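Local coordinates for protein putative decarboxylase involved in desferrioxamine biosynthesis (Erwinia amylovora, PDB 5O5C) that probably decarboxylates lysine with pyridoxal 5'-phosphate as cofactor, in the pathway that makes the siderophore desferrioxamine, at residues N174-L179 / S222-L226; R208-L214 / A232-Y238; W185-H190 / P201-W207; R155-P159 / I318-V324; L349-T353 / N374-Q378. All coordinates share one frame; numbering follows the deposited sequence.

Overall arrangement
Contact 1 is the buried one, packing helix 170-189 on 218-225, with Asn174 at the pyridoxal phosphate pocket; the other four are only partly buried. Contact 2 pairs the strands that precede and follow helix 218-225 and meets contact 1 where Met178 and Met223 touch Val209. Contact 3 joins the far end of helix 170-189 to the turn before strand 207-212. Contact 4 rests the end of helix 140-156 on the entry to strand 323-327, and contact 5 closes a partly disordered excursion near the second subunit. Backbone hydrogen bonds dominate only in contact 2; methionines and leucines fill contact 1, aromatic rings contact 3, and aliphatic groups against carbonyl oxygens contacts 4 and 5.

Contact 1 (N174-L179 / S222-L226); sequences NLMAML and SMAIL
Met178 of helix 170-189 meets Met223 and Leu226 of 222-226 with almost its whole chain. Its CB lies 3.5 Å from Leu226 CD1 and also borders Met223 SD; CG stays close to the same sulfur. Bends at chi2 (-55°) and chi3 (-62°) then fold the chain back, and CE ends 3.2 Å from Met223 SD, a tight methyl-to-sulfur approach. Met223 is bent in the same sense, and the two thioethers cross at about a right angle. Val209 of strand 207-212 underlies both, placing them between the helices and the central sheet of this fold type I decarboxylase. Next to Met223 in sequence, Ser222 sets its hydroxyl against the longer helix about a turn before Met178: Leu175 CA is 3.3 Å from Ser222 OG, and the two residues' CA atoms are only 5.0 Å apart. That hydroxyl bonds back to Ser218 O within its own helix, which satisfies it in a buried place. Leu175 CD1 reaches Ser222 CB at 3.9 Å and Leu226 CG at 4.0 Å. Leu226 forks, CD1 touching Met178 CB and CD2 lying 3.8 Å from Leu179 CD1. Across the dimer, Leu179 also packs on Ile225 of the second subunit. At the inner end Asn174 touches the pyridoxal phosphate, its amide held by His296 and Asp298, and its ND2 also bonds Ser218 OG.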
# COMPACT_ATOMS: atom_id res chain seq x y z
N ASN B 174 -8.36 6.10 6.22
CA ASN B 174 -8.74 7.40 6.82
C ASN B 174 -8.69 8.50 5.80
O ASN B 174 -9.52 9.38 5.84
CB ASN B 174 -7.92 7.77 8.05
CG ASN B 174 -8.33 7.00 9.30
OD1 ASN B 174 -9.41 6.40 9.35
ND2 ASN B 174 -7.49 7.04 10.32
N LEU B 175 -7.76 8.42 4.85
CA LEU B 175 -7.76 9.40 3.76
C LEU B 175 -9.04 9.27 2.93
O LEU B 175 -9.70 10.30 2.63
CB LEU B 175 -6.53 9.29 2.89
CG LEU B 175 -6.51 10.12 1.60
CD1 LEU B 175 -6.71 11.58 1.91
CD2 LEU B 175 -5.19 9.88 0.88
N MET B 176 -9.42 8.03 2.64
CA MET B 176 -10.58 7.82 1.77
C MET B 176 -11.81 8.31 2.49
O MET B 176 -12.68 8.92 1.86
CB MET B 176 -10.75 6.34 1.38
CG MET B 176 -9.68 5.77 0.49
SD MET B 176 -10.17 4.08 0.15
CE MET B 176 -8.82 3.44 -0.84
N ALA B 177 -11.86 8.10 3.81
CA ALA B 177 -12.98 8.58 4.66
C ALA B 177 -13.18 10.10 4.65
O ALA B 177 -14.33 10.60 4.49
CB ALA B 177 -12.88 8.07 6.09
N MET B 178 -12.09 10.86 4.78
CA MET B 178 -12.21 12.30 4.75
C MET B 178 -12.44 12.80 3.30
O MET B 178 -13.07 13.83 3.10
CB MET B 178 -11.00 12.96 5.40
CG MET B 178 -10.75 12.56 6.85
SD MET B 178 -12.17 12.83 7.92
CE MET B 178 -12.44 14.52 7.84
N LEU B 179 -11.98 12.03 2.31
CA LEU B 179 -12.16 12.37 0.94
C LEU B 179 -13.68 12.29 0.58
O LEU B 179 -14.24 13.26 0.06
CB LEU B 179 -11.32 11.48 0.05
CG LEU B 179 -11.47 11.56 -1.49
CD1 LEU B 179 -11.31 12.93 -2.11
CD2 LEU B 179 -10.46 10.58 -2.07
N SER B 222 -4.51 13.62 6.55
CA SER B 222 -5.43 13.44 5.44
C SER B 222 -6.04 14.78 5.01
O SER B 222 -6.14 15.02 3.83
CB SER B 222 -6.56 12.47 5.73
OG SER B 222 -6.08 11.19 6.01
N MET B 223 -6.44 15.63 5.97
CA MET B 223 -6.99 16.97 5.67
C MET B 223 -5.93 17.89 5.10
O MET B 223 -6.28 18.76 4.30
CB MET B 223 -7.59 17.65 6.89
CG MET B 223 -8.64 16.94 7.66
SD MET B 223 -10.01 16.25 6.76
CE MET B 223 -10.76 17.74 6.18
N ALA B 224 -4.64 17.67 5.42
CA ALA B 224 -3.55 18.36 4.67
C ALA B 224 -3.53 18.03 3.21
O ALA B 224 -3.48 18.92 2.33
CB ALA B 224 -2.21 18.11 5.26
N ILE B 225 -3.56 16.73 2.95
CA ILE B 225 -3.58 16.27 1.61
C ILE B 225 -4.83 16.78 0.83
O ILE B 225 -4.72 17.18 -0.32
CB ILE B 225 -3.48 14.74 1.61
CG1 ILE B 225 -2.10 14.31 2.13
CG2 ILE B 225 -3.63 14.17 0.22
CD1 ILE B 225 -2.12 12.85 2.51
N LEU B 226 -5.99 16.79 1.48
CA LEU B 226 -7.19 17.18 0.83
C LEU B 226 -7.31 18.67 0.61
O LEU B 226 -8.33 19.11 0.15
CB LEU B 226 -8.41 16.68 1.61
CG LEU B 226 -8.55 15.17 1.66
CD1 LEU B 226 -9.38 14.67 2.80
CD2 LEU B 226 -9.06 14.64 0.36

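Contact 2 (R208-L214 / A232-Y238); sequences RVFTSKL and AVIPVDY
Phe210 CG and Ile234 CG1 are both anti to the carbonyl carbon (chi1 -57° and -61°), which lays the phenyl ring and isoleucine chain side by side on one sheet face, Phe210 CE2 3.7 Å from Ile234 CD1. Their strands, 207-212 and 233-236, are the parallel neighbours of a beta-alpha-beta crossover whose helix, 218-225, covers the Val209, Thr211 and Val233 face. Ile234 CD1 also lies 3.6 Å from Arg208 CG and sits at the edge of the guanidinium, near its plane; Arg208 NH1 bonds Ala205 O. Five backbone bonds alternate between the strands. Val209 grips twice, its N taking Ala232 O and its O receiving Ile234 N, each at 2.7 Å and nearly straight. Thr211 also bonds twice, to Ile234 O and from Val236 N, the latter bond bent (144°), and Lys213 N closes the series on Val236 O at 3.1 Å. Strand 207-212 pairs on its other side with strand 262-269. Lys213 CG lies against Pro235 CB, while Lys213 NZ stays 4.5 Å from Asp237 OD1, too far for a salt bridge. Leu214 CD1 sits over one face of the Tyr238 ring in a CH-pi contact, 4.1 Å from its centroid.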
# COMPACT_ATOMS: atom_id res chain seq x y z
N ARG B 208 -15.41 22.12 8.62
CA ARG B 208 -14.73 21.67 9.81
C ARG B 208 -15.04 20.23 10.09
O ARG B 208 -16.17 19.81 9.98
CB ARG B 208 -15.07 22.56 11.02
CG ARG B 208 -14.45 23.96 10.93
CD ARG B 208 -12.92 23.94 11.02
NE ARG B 208 -12.30 25.27 10.95
CZ ARG B 208 -11.98 25.92 9.82
NH1 ARG B 208 -12.24 25.42 8.61
NH2 ARG B 208 -11.41 27.11 9.91
N VAL B 209 -14.00 19.50 10.50
CA VAL B 209 -14.09 18.10 10.96
C VAL B 209 -13.76 18.02 12.43
O VAL B 209 -12.86 18.68 12.91
CB VAL B 209 -13.12 17.20 10.18
CG1 VAL B 209 -13.05 15.79 10.76
CG2 VAL B 209 -13.53 17.19 8.69
N PHE B 210 -14.49 17.20 13.16
CA PHE B 210 -14.30 17.08 14.60
C PHE B 210 -13.70 15.73 14.92
O PHE B 210 -14.19 14.70 14.44
CB PHE B 210 -15.62 17.26 15.35
CG PHE B 210 -16.31 18.54 15.05
CD1 PHE B 210 -17.16 18.64 13.97
CD2 PHE B 210 -16.09 19.67 15.83
CE1 PHE B 210 -17.77 19.83 13.66
CE2 PHE B 210 -16.73 20.86 15.54
CZ PHE B 210 -17.58 20.94 14.45
N THR B 211 -12.66 15.74 15.74
CA THR B 211 -12.06 14.51 16.25
C THR B 211 -11.60 14.69 17.65
O THR B 211 -11.34 15.81 18.09
CB THR B 211 -10.79 14.07 15.50
OG1 THR B 211 -9.84 15.13 15.44
CG2 THR B 211 -11.09 13.64 14.18
N SER B 212 -11.45 13.58 18.34
CA SER B 212 -10.86 13.57 19.68
C SER B 212 -9.39 13.99 19.61
O SER B 212 -8.67 13.64 18.67
CB SER B 212 -10.98 12.16 20.30
OG SER B 212 -10.57 12.14 21.65
N LYS B 213 -8.94 14.76 20.59
CA LYS B 213 -7.50 15.01 20.77
C LYS B 213 -6.65 13.73 20.83
O LYS B 213 -5.49 13.78 20.54
CB LYS B 213 -7.27 15.80 22.08
CG LYS B 213 -7.74 17.23 22.04
CD LYS B 213 -7.77 17.86 23.44
CE LYS B 213 -7.96 19.37 23.31
NZ LYS B 213 -7.89 20.11 24.60
N LEU B 214 -7.25 12.57 21.17
CA LEU B 214 -6.57 11.28 21.13
C LEU B 214 -6.77 10.45 19.88
O LEU B 214 -6.47 9.22 19.89
CB LEU B 214 -6.97 10.45 22.36
CG LEU B 214 -6.81 11.10 23.72
CD1 LEU B 214 -7.35 10.20 24.81
CD2 LEU B 214 -5.36 11.39 24.04
N ALA B 232 -8.66 22.61 9.55
CA ALA B 232 -10.03 22.20 9.31
C ALA B 232 -10.51 21.20 10.35
O ALA B 232 -11.66 20.79 10.32
CB ALA B 232 -10.20 21.65 7.90
N VAL B 233 -9.62 20.78 11.24
CA VAL B 233 -9.85 19.73 12.18
C VAL B 233 -9.98 20.45 13.50
O VAL B 233 -9.06 21.18 13.87
CB VAL B 233 -8.67 18.75 12.22
CG1 VAL B 233 -8.78 17.80 13.41
CG2 VAL B 233 -8.58 17.97 10.89
N ILE B 234 -11.11 20.28 14.17
CA ILE B 234 -11.35 20.80 15.52
C ILE B 234 -11.18 19.63 16.55
O ILE B 234 -11.98 18.68 16.55
CB ILE B 234 -12.73 21.49 15.64
CG1 ILE B 234 -12.81 22.68 14.67
CG2 ILE B 234 -12.93 22.04 17.03
CD1 ILE B 234 -14.19 23.25 14.44
N PRO B 235 -10.11 19.68 17.36
CA PRO B 235 -9.89 18.68 18.41
C PRO B 235 -10.87 18.86 19.56
O PRO B 235 -11.04 19.97 20.04
CB PRO B 235 -8.44 18.92 18.88
CG PRO B 235 -7.84 19.82 17.85
CD PRO B 235 -8.94 20.55 17.17
N VAL B 236 -11.48 17.76 19.99
CA VAL B 236 -12.51 17.73 20.99
C VAL B 236 -11.97 17.04 22.24
O VAL B 236 -11.36 15.96 22.16
CB VAL B 236 -13.72 16.94 20.45
CG1 VAL B 236 -14.85 16.90 21.47
CG2 VAL B 236 -14.17 17.52 19.10
N ASP B 237 -12.23 17.65 23.39
CA ASP B 237 -11.67 17.18 24.66
C ASP B 237 -12.15 15.77 24.90
O ASP B 237 -13.15 15.34 24.35
CB ASP B 237 -12.10 18.11 25.82
CG ASP B 237 -11.27 17.92 27.07
OD1 ASP B 237 -10.25 17.19 27.05
OD2 ASP B 237 -11.62 18.54 28.09
N TYR B 238 -11.39 15.05 25.68
CA TYR B 238 -11.77 13.70 26.10
C TYR B 238 -12.23 13.65 27.56
O TYR B 238 -11.93 14.55 28.34
CB TYR B 238 -10.63 12.73 25.85
CG TYR B 238 -9.30 13.19 26.38
CD1 TYR B 238 -8.49 14.00 25.60
CD2 TYR B 238 -8.85 12.86 27.66
CE1 TYR B 238 -7.29 14.43 26.05
CE2 TYR B 238 -7.63 13.31 28.12
CZ TYR B 238 -6.86 14.11 27.29
OH TYR B 238 -5.62 14.57 27.65

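Contact 3 (W185-H190 / P201-W207); sequences WCAAHH and PHDAAKW
Trp185 and Trp207 form the tight half of this contact, a T-shaped pair in which the edge of Trp185 points at the face of Trp207. The five-membered rings stand 4.8 Å apart between centroids with planes at 62°, and Trp185 CD1 reaches Trp207 CE2 at 3.8 Å, toward the rim of the indole. Ala204 CA covers the opposite face of Trp207, which is thereby sandwiched between the helix and its own 3-10 turn. Cys186, the next residue on helix 170-189, has its SG anti to the backbone N (chi1 -170°). The sulfur thus comes to lie 3.7 Å from Pro201 CG, while Cys186 CB meets Trp207 CH2 at the end of the indole. Strand 262-269 backs both tryptophans, and Ile195 packs against Cys186 and Trp207. The outer side is looser. There His190, just past the helix end, has Pro201 CG over one ring face, offset from the centre, 4.2 Å from His190 CE1, and turns toward Asp203, whose carboxylate plane is steeply tilted against the imidazole. Their separation is modelled too short to be trusted, and the angle does not suit a hydrogen bond. His189, exposed, folds back instead: its ring lies over the Trp185 indole, and ND1 donates to Trp185 O at 2.9 Å. That oxygen also receives the backbone N of Ala188 and of His189, so three donors converge on it at the helix end. Between the segments, cohesion therefore comes mainly from aromatic, sulfur and proline surfaces, not from hydrogen bonds.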
# COMPACT_ATOMS: atom_id res chain seq x y z
N TRP B 185 -20.27 15.96 0.88
CA TRP B 185 -20.82 17.19 1.41
C TRP B 185 -20.93 18.20 0.28
O TRP B 185 -21.99 18.81 0.10
CB TRP B 185 -19.95 17.79 2.52
CG TRP B 185 -20.51 19.09 3.01
CD1 TRP B 185 -20.31 20.33 2.48
CD2 TRP B 185 -21.38 19.28 4.14
NE1 TRP B 185 -20.99 21.28 3.20
CE2 TRP B 185 -21.66 20.67 4.22
CE3 TRP B 185 -21.94 18.41 5.08
CZ2 TRP B 185 -22.49 21.21 5.21
CZ3 TRP B 185 -22.77 18.95 6.07
CH2 TRP B 185 -23.03 20.34 6.13
N CYS B 186 -19.85 18.37 -0.48
CA CYS B 186 -19.90 19.26 -1.63
C CYS B 186 -21.02 18.94 -2.63
O CYS B 186 -21.60 19.87 -3.19
CB CYS B 186 -18.57 19.30 -2.37
SG CYS B 186 -18.58 20.63 -3.60
N ALA B 187 -21.32 17.66 -2.86
CA ALA B 187 -22.40 17.26 -3.82
C ALA B 187 -23.86 17.49 -3.34
O ALA B 187 -24.81 17.58 -4.15
CB ALA B 187 -22.23 15.81 -4.22
N ALA B 188 -24.04 17.53 -2.04
CA ALA B 188 -25.36 17.68 -1.49
C ALA B 188 -25.64 19.16 -1.29
O ALA B 188 -26.78 19.56 -1.36
CB ALA B 188 -25.50 16.86 -0.20
N HIS B 189 -24.59 19.98 -1.12
CA HIS B 189 -24.74 21.41 -0.80
C HIS B 189 -24.42 22.39 -1.92
O HIS B 189 -24.78 23.56 -1.83
CB HIS B 189 -23.93 21.74 0.46
CG HIS B 189 -24.40 20.99 1.66
ND1 HIS B 189 -24.06 19.67 1.89
CD2 HIS B 189 -25.27 21.33 2.64
CE1 HIS B 189 -24.67 19.25 2.99
NE2 HIS B 189 -25.40 20.24 3.47
N HIS B 190 -23.72 21.94 -2.97
CA HIS B 190 -23.52 22.76 -4.17
C HIS B 190 -23.92 21.91 -5.37
O HIS B 190 -23.10 21.16 -5.88
CB HIS B 190 -22.10 23.28 -4.28
CG HIS B 190 -21.67 24.13 -3.13
ND1 HIS B 190 -21.16 23.58 -1.96
CD2 HIS B 190 -21.65 25.47 -2.95
CE1 HIS B 190 -20.86 24.55 -1.12
NE2 HIS B 190 -21.15 25.70 -1.69
N PRO B 201 -15.02 24.18 -3.88
CA PRO B 201 -15.88 25.32 -4.06
C PRO B 201 -15.49 26.45 -3.11
O PRO B 201 -14.70 26.27 -2.13
CB PRO B 201 -17.26 24.77 -3.70
CG PRO B 201 -16.95 23.82 -2.59
CD PRO B 201 -15.65 23.18 -3.00
N HIS B 202 -16.08 27.61 -3.38
CA HIS B 202 -15.69 28.84 -2.71
C HIS B 202 -15.67 28.68 -1.21
O HIS B 202 -14.69 29.08 -0.57
CB HIS B 202 -16.59 30.00 -3.18
CG HIS B 202 -16.15 30.62 -4.49
ND1 HIS B 202 -16.43 31.92 -4.85
CD2 HIS B 202 -15.41 30.11 -5.51
CE1 HIS B 202 -15.91 32.18 -6.03
NE2 HIS B 202 -15.29 31.10 -6.45
N ASP B 203 -16.70 28.04 -0.64
CA ASP B 203 -16.84 27.97 0.80
C ASP B 203 -16.14 26.78 1.53
O ASP B 203 -16.41 26.58 2.70
CB ASP B 203 -18.33 28.08 1.21
CG ASP B 203 -19.13 26.83 0.90
OD1 ASP B 203 -18.77 26.11 -0.06
OD2 ASP B 203 -20.13 26.58 1.61
N ALA B 204 -15.23 26.05 0.87
CA ALA B 204 -14.42 24.96 1.50
C ALA B 204 -13.55 25.37 2.69
O ALA B 204 -13.40 24.64 3.69
CB ALA B 204 -13.58 24.25 0.45
N ALA B 205 -12.98 26.55 2.64
CA ALA B 205 -12.18 26.98 3.76
C ALA B 205 -12.98 27.01 5.07
O ALA B 205 -12.39 27.04 6.14
CB ALA B 205 -11.52 28.31 3.48
N LYS B 206 -14.31 26.97 5.02
CA LYS B 206 -15.10 27.02 6.26
C LYS B 206 -15.35 25.64 6.85
O LYS B 206 -15.69 25.56 8.03
CB LYS B 206 -16.41 27.74 6.02
CG LYS B 206 -16.27 29.16 5.49
CD LYS B 206 -17.65 29.67 5.06
CE LYS B 206 -17.76 31.18 5.04
NZ LYS B 206 -19.14 31.58 4.62
N TRP B 207 -15.16 24.57 6.07
CA TRP B 207 -15.59 23.23 6.49
C TRP B 207 -14.77 22.77 7.68
O TRP B 207 -13.59 23.01 7.76
CB TRP B 207 -15.51 22.21 5.33
CG TRP B 207 -16.37 22.57 4.14
CD1 TRP B 207 -17.38 23.48 4.12
CD2 TRP B 207 -16.32 22.01 2.84
NE1 TRP B 207 -17.92 23.56 2.88
CE2 TRP B 207 -17.29 22.67 2.07
CE3 TRP B 207 -15.53 21.02 2.23
CZ2 TRP B 207 -17.51 22.38 0.73
CZ3 TRP B 207 -15.74 20.73 0.92
CH2 TRP B 207 -16.74 21.40 0.17

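Contact 4 (R155-P159 / I318-V324); sequences RIGLP and IEKADSV
Ile156 and Leu158 carry the apolar part, each directing a methyl at residues 318-324. Ile156 CG2 lies 4.2 Å from Ile318 CG1, the two isoleucines crossing at about a right angle, and equally near Val324 CG2. Leu158 CD1 approaches that same valine methyl, so residues flanking Gly157 both meet Val324. A second group consists of carbon against backbone oxygen. Ile156 O, at the end of helix 140-156, touches Ile318 CG2 and Glu319 CB, each at 3.5 Å. In return Leu158 CD2 reaches Glu319 O at 3.5 Å and Ala321 O at 3.8 Å; both oxygens also take weak bonds from Arg344 NH1. Glycine geometry is the third element: Gly157 leaves the helix with phi 91° and, lacking a side chain, lets its CA come 4.8 Å from that of Glu319. Polar ends find partners outside the two segments. Glu319, with CG lodged between its backbone N and carbonyl carbon (chi1 75°), turns OE1 back to Gly317 N, and Arg155 makes a salt bridge with Asp77 of the second subunit. The contact joins a helix end to strand 323-327 in the central sheet of a fold type I large domain, leading toward Lys330, the predicted cofactor lysine.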
# COMPACT_ATOMS: atom_id res chain seq x y z
N ARG B 155 -20.33 -8.20 10.04
CA ARG B 155 -19.96 -8.14 11.44
C ARG B 155 -20.08 -6.74 11.96
O ARG B 155 -20.37 -6.57 13.15
CB ARG B 155 -18.54 -8.62 11.59
CG ARG B 155 -18.37 -10.05 11.14
CD ARG B 155 -18.50 -10.88 12.33
NE ARG B 155 -18.43 -12.30 12.11
CZ ARG B 155 -18.07 -13.15 13.06
NH1 ARG B 155 -17.69 -12.71 14.26
NH2 ARG B 155 -18.13 -14.44 12.83
N ILE B 156 -19.84 -5.75 11.10
CA ILE B 156 -20.03 -4.35 11.50
C ILE B 156 -21.51 -4.05 11.69
O ILE B 156 -21.88 -3.25 12.58
CB ILE B 156 -19.46 -3.38 10.46
CG1 ILE B 156 -17.95 -3.38 10.49
CG2 ILE B 156 -19.95 -1.94 10.66
CD1 ILE B 156 -17.34 -2.89 9.18
N GLY B 157 -22.33 -4.66 10.83
CA GLY B 157 -23.77 -4.44 10.84
C GLY B 157 -24.24 -3.31 9.93
O GLY B 157 -25.37 -2.85 10.05
N LEU B 158 -23.40 -2.87 9.01
CA LEU B 158 -23.83 -1.86 8.04
C LEU B 158 -25.01 -2.37 7.15
O LEU B 158 -25.12 -3.56 6.87
CB LEU B 158 -22.64 -1.40 7.19
CG LEU B 158 -21.59 -0.61 8.00
CD1 LEU B 158 -20.37 -0.22 7.19
CD2 LEU B 158 -22.15 0.60 8.72
N PRO B 159 -25.88 -1.47 6.70
CA PRO B 159 -27.07 -1.95 5.99
C PRO B 159 -26.78 -2.47 4.58
O PRO B 159 -25.61 -2.42 4.09
CB PRO B 159 -27.96 -0.70 5.94
CG PRO B 159 -26.99 0.44 5.86
CD PRO B 159 -25.72 -0.00 6.56
N ILE B 318 -21.32 1.34 16.01
CA ILE B 318 -20.50 1.25 14.80
C ILE B 318 -21.40 1.00 13.57
O ILE B 318 -21.10 1.46 12.46
CB ILE B 318 -19.44 0.13 14.92
CG1 ILE B 318 -18.38 0.28 13.85
CG2 ILE B 318 -20.09 -1.28 14.89
CD1 ILE B 318 -17.11 -0.47 14.17
N GLU B 319 -22.52 0.32 13.77
CA GLU B 319 -23.45 0.02 12.68
C GLU B 319 -24.12 1.25 12.11
O GLU B 319 -24.75 1.16 11.06
CB GLU B 319 -24.54 -1.03 13.04
CG GLU B 319 -25.66 -0.51 13.93
CD GLU B 319 -25.20 -0.30 15.35
OE1 GLU B 319 -24.12 -0.82 15.73
OE2 GLU B 319 -25.85 0.42 16.10
N LYS B 320 -24.01 2.37 12.81
CA LYS B 320 -24.58 3.63 12.40
C LYS B 320 -23.63 4.48 11.49
O LYS B 320 -24.08 5.33 10.78
CB LYS B 320 -25.04 4.41 13.64
CG LYS B 320 -26.09 3.68 14.50
CD LYS B 320 -26.41 4.53 15.76
CE LYS B 320 -27.64 4.03 16.49
NZ LYS B 320 -27.61 4.47 17.91
N ALA B 321 -22.35 4.18 11.49
CA ALA B 321 -21.34 4.96 10.75
C ALA B 321 -21.67 5.20 9.25
O ALA B 321 -22.35 4.44 8.63
CB ALA B 321 -20.00 4.26 10.88
N ASP B 322 -21.15 6.28 8.68
CA ASP B 322 -21.18 6.45 7.22
C ASP B 322 -19.99 5.73 6.58
O ASP B 322 -20.16 5.11 5.48
CB ASP B 322 -21.23 7.93 6.86
CG ASP B 322 -22.51 8.56 7.31
OD1 ASP B 322 -23.52 8.14 6.75
OD2 ASP B 322 -22.50 9.37 8.25
N SER B 323 -18.83 5.77 7.28
CA SER B 323 -17.65 4.91 6.99
C SER B 323 -16.94 4.31 8.17
O SER B 323 -17.09 4.78 9.29
CB SER B 323 -16.57 5.67 6.23
OG SER B 323 -16.26 6.89 6.89
N VAL B 324 -16.14 3.27 7.89
CA VAL B 324 -15.42 2.53 8.92
C VAL B 324 -14.06 2.12 8.37
O VAL B 324 -13.96 1.57 7.23
CB VAL B 324 -16.14 1.24 9.41
CG1 VAL B 324 -15.38 0.64 10.59
CG2 VAL B 324 -17.56 1.46 9.83

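Contact 5 (L349-T353 / N374-Q378); sequences LSHVT and NKSIQ
Thr353 is the last ordered residue before an unmodelled gap, 354-367, and it stands directly against Asn374, where the returning chain passes. The CA atoms of the pair are 4.8 Å apart, Thr353 CG2 is 3.5 Å from Asn374 O, and Thr353 OG1 is 3.6 Å from Asn374 CA. Deeper in, Val352 is wedged against Ile377: their CG2 methyls meet at 3.8 Å, while the other valine methyl is modelled too close to Ser376 O to be relied on. Leu349 crosses the lysine stem at a slant, its CD1 about 4.0 Å from Lys375 CB and Lys375 CD, and its CD2 faces Lys375 O at 3.8 Å. A bend at chi3 (-70°) then carries the Lys375 amine away from this apolar surface to a salt bridge with Asp163 and to Gly164 O. From helix 170-189, Leu179 packs on Val352 and Met176 on Ile377, while Ile225 of the second subunit touches Ile377. Ser376 OG accepts Gln378 N at 3.1 Å, the closure of an ST turn. The turn lies just before Thr380, which binds pyridoxal phosphate but does not touch the cofactor of this chain, and so probably serves the site across the dimer.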
# COMPACT_ATOMS: atom_id res chain seq x y z
N LEU B 349 -18.48 5.94 -2.99
CA LEU B 349 -17.25 5.47 -3.59
C LEU B 349 -17.13 6.00 -5.02
O LEU B 349 -16.00 6.14 -5.52
CB LEU B 349 -17.09 3.93 -3.52
CG LEU B 349 -16.81 3.37 -2.07
CD1 LEU B 349 -17.07 1.89 -1.94
CD2 LEU B 349 -15.41 3.64 -1.56
N SER B 350 -18.25 6.35 -5.66
CA SER B 350 -18.17 6.97 -6.98
C SER B 350 -17.19 8.17 -6.97
O SER B 350 -16.47 8.38 -7.96
CB SER B 350 -19.56 7.29 -7.59
OG SER B 350 -20.04 8.60 -7.31
N HIS B 351 -17.09 8.92 -5.87
CA HIS B 351 -16.11 10.05 -5.89
C HIS B 351 -14.65 9.61 -6.22
O HIS B 351 -13.88 10.40 -6.68
CB HIS B 351 -16.20 10.94 -4.63
CG HIS B 351 -17.54 11.59 -4.47
ND1 HIS B 351 -17.92 12.70 -5.20
CD2 HIS B 351 -18.61 11.25 -3.71
CE1 HIS B 351 -19.18 12.99 -4.91
NE2 HIS B 351 -19.62 12.12 -4.01
N VAL B 352 -14.30 8.36 -6.00
CA VAL B 352 -12.93 7.91 -6.27
C VAL B 352 -12.68 7.34 -7.69
O VAL B 352 -11.51 7.27 -8.11
CB VAL B 352 -12.51 6.94 -5.17
CG1 VAL B 352 -11.21 6.27 -5.50
CG2 VAL B 352 -12.38 7.69 -3.84
N THR B 353 -13.72 6.95 -8.44
CA THR B 353 -13.52 6.42 -9.81
C THR B 353 -13.73 7.45 -10.91
O THR B 353 -14.23 8.54 -10.63
CB THR B 353 -14.41 5.19 -10.07
OG1 THR B 353 -14.08 4.59 -11.34
CG2 THR B 353 -15.90 5.51 -9.99
N ASN B 374 -12.48 0.55 -9.36
CA ASN B 374 -13.49 1.60 -9.34
C ASN B 374 -13.79 2.17 -7.93
O ASN B 374 -14.25 3.29 -7.83
CB ASN B 374 -14.76 1.16 -10.08
CG ASN B 374 -14.46 0.77 -11.54
OD1 ASN B 374 -14.67 -0.37 -11.94
ND2 ASN B 374 -13.90 1.70 -12.32
N LYS B 375 -13.47 1.42 -6.87
CA LYS B 375 -13.64 1.85 -5.47
C LYS B 375 -12.34 2.25 -4.71
O LYS B 375 -12.35 2.51 -3.50
CB LYS B 375 -14.30 0.72 -4.65
CG LYS B 375 -15.52 0.05 -5.29
CD LYS B 375 -16.13 -1.07 -4.46
CE LYS B 375 -15.26 -2.30 -4.38
NZ LYS B 375 -15.90 -3.46 -3.74
N SER B 376 -11.24 2.31 -5.42
CA SER B 376 -9.90 2.38 -4.82
C SER B 376 -9.27 3.65 -5.24
O SER B 376 -9.63 4.19 -6.29
CB SER B 376 -9.08 1.19 -5.32
OG SER B 376 -7.81 1.07 -4.68
N ILE B 377 -8.34 4.16 -4.40
CA ILE B 377 -7.43 5.22 -4.74
C ILE B 377 -6.02 4.70 -5.09
O ILE B 377 -5.10 5.50 -5.32
CB ILE B 377 -7.37 6.39 -3.68
CG1 ILE B 377 -7.02 5.90 -2.31
CG2 ILE B 377 -8.65 7.23 -3.67
CD1 ILE B 377 -6.11 6.82 -1.57
N GLN B 378 -5.86 3.38 -5.14
CA GLN B 378 -4.69 2.75 -5.73
C GLN B 378 -5.06 2.23 -7.13
O GLN B 378 -6.25 2.09 -7.48
CB GLN B 378 -4.25 1.56 -4.86
CG GLN B 378 -3.84 1.88 -3.42
CD GLN B 378 -3.65 0.65 -2.53
OE1 GLN B 378 -4.58 0.15 -1.93
NE2 GLN B 378 -2.45 0.19 -2.43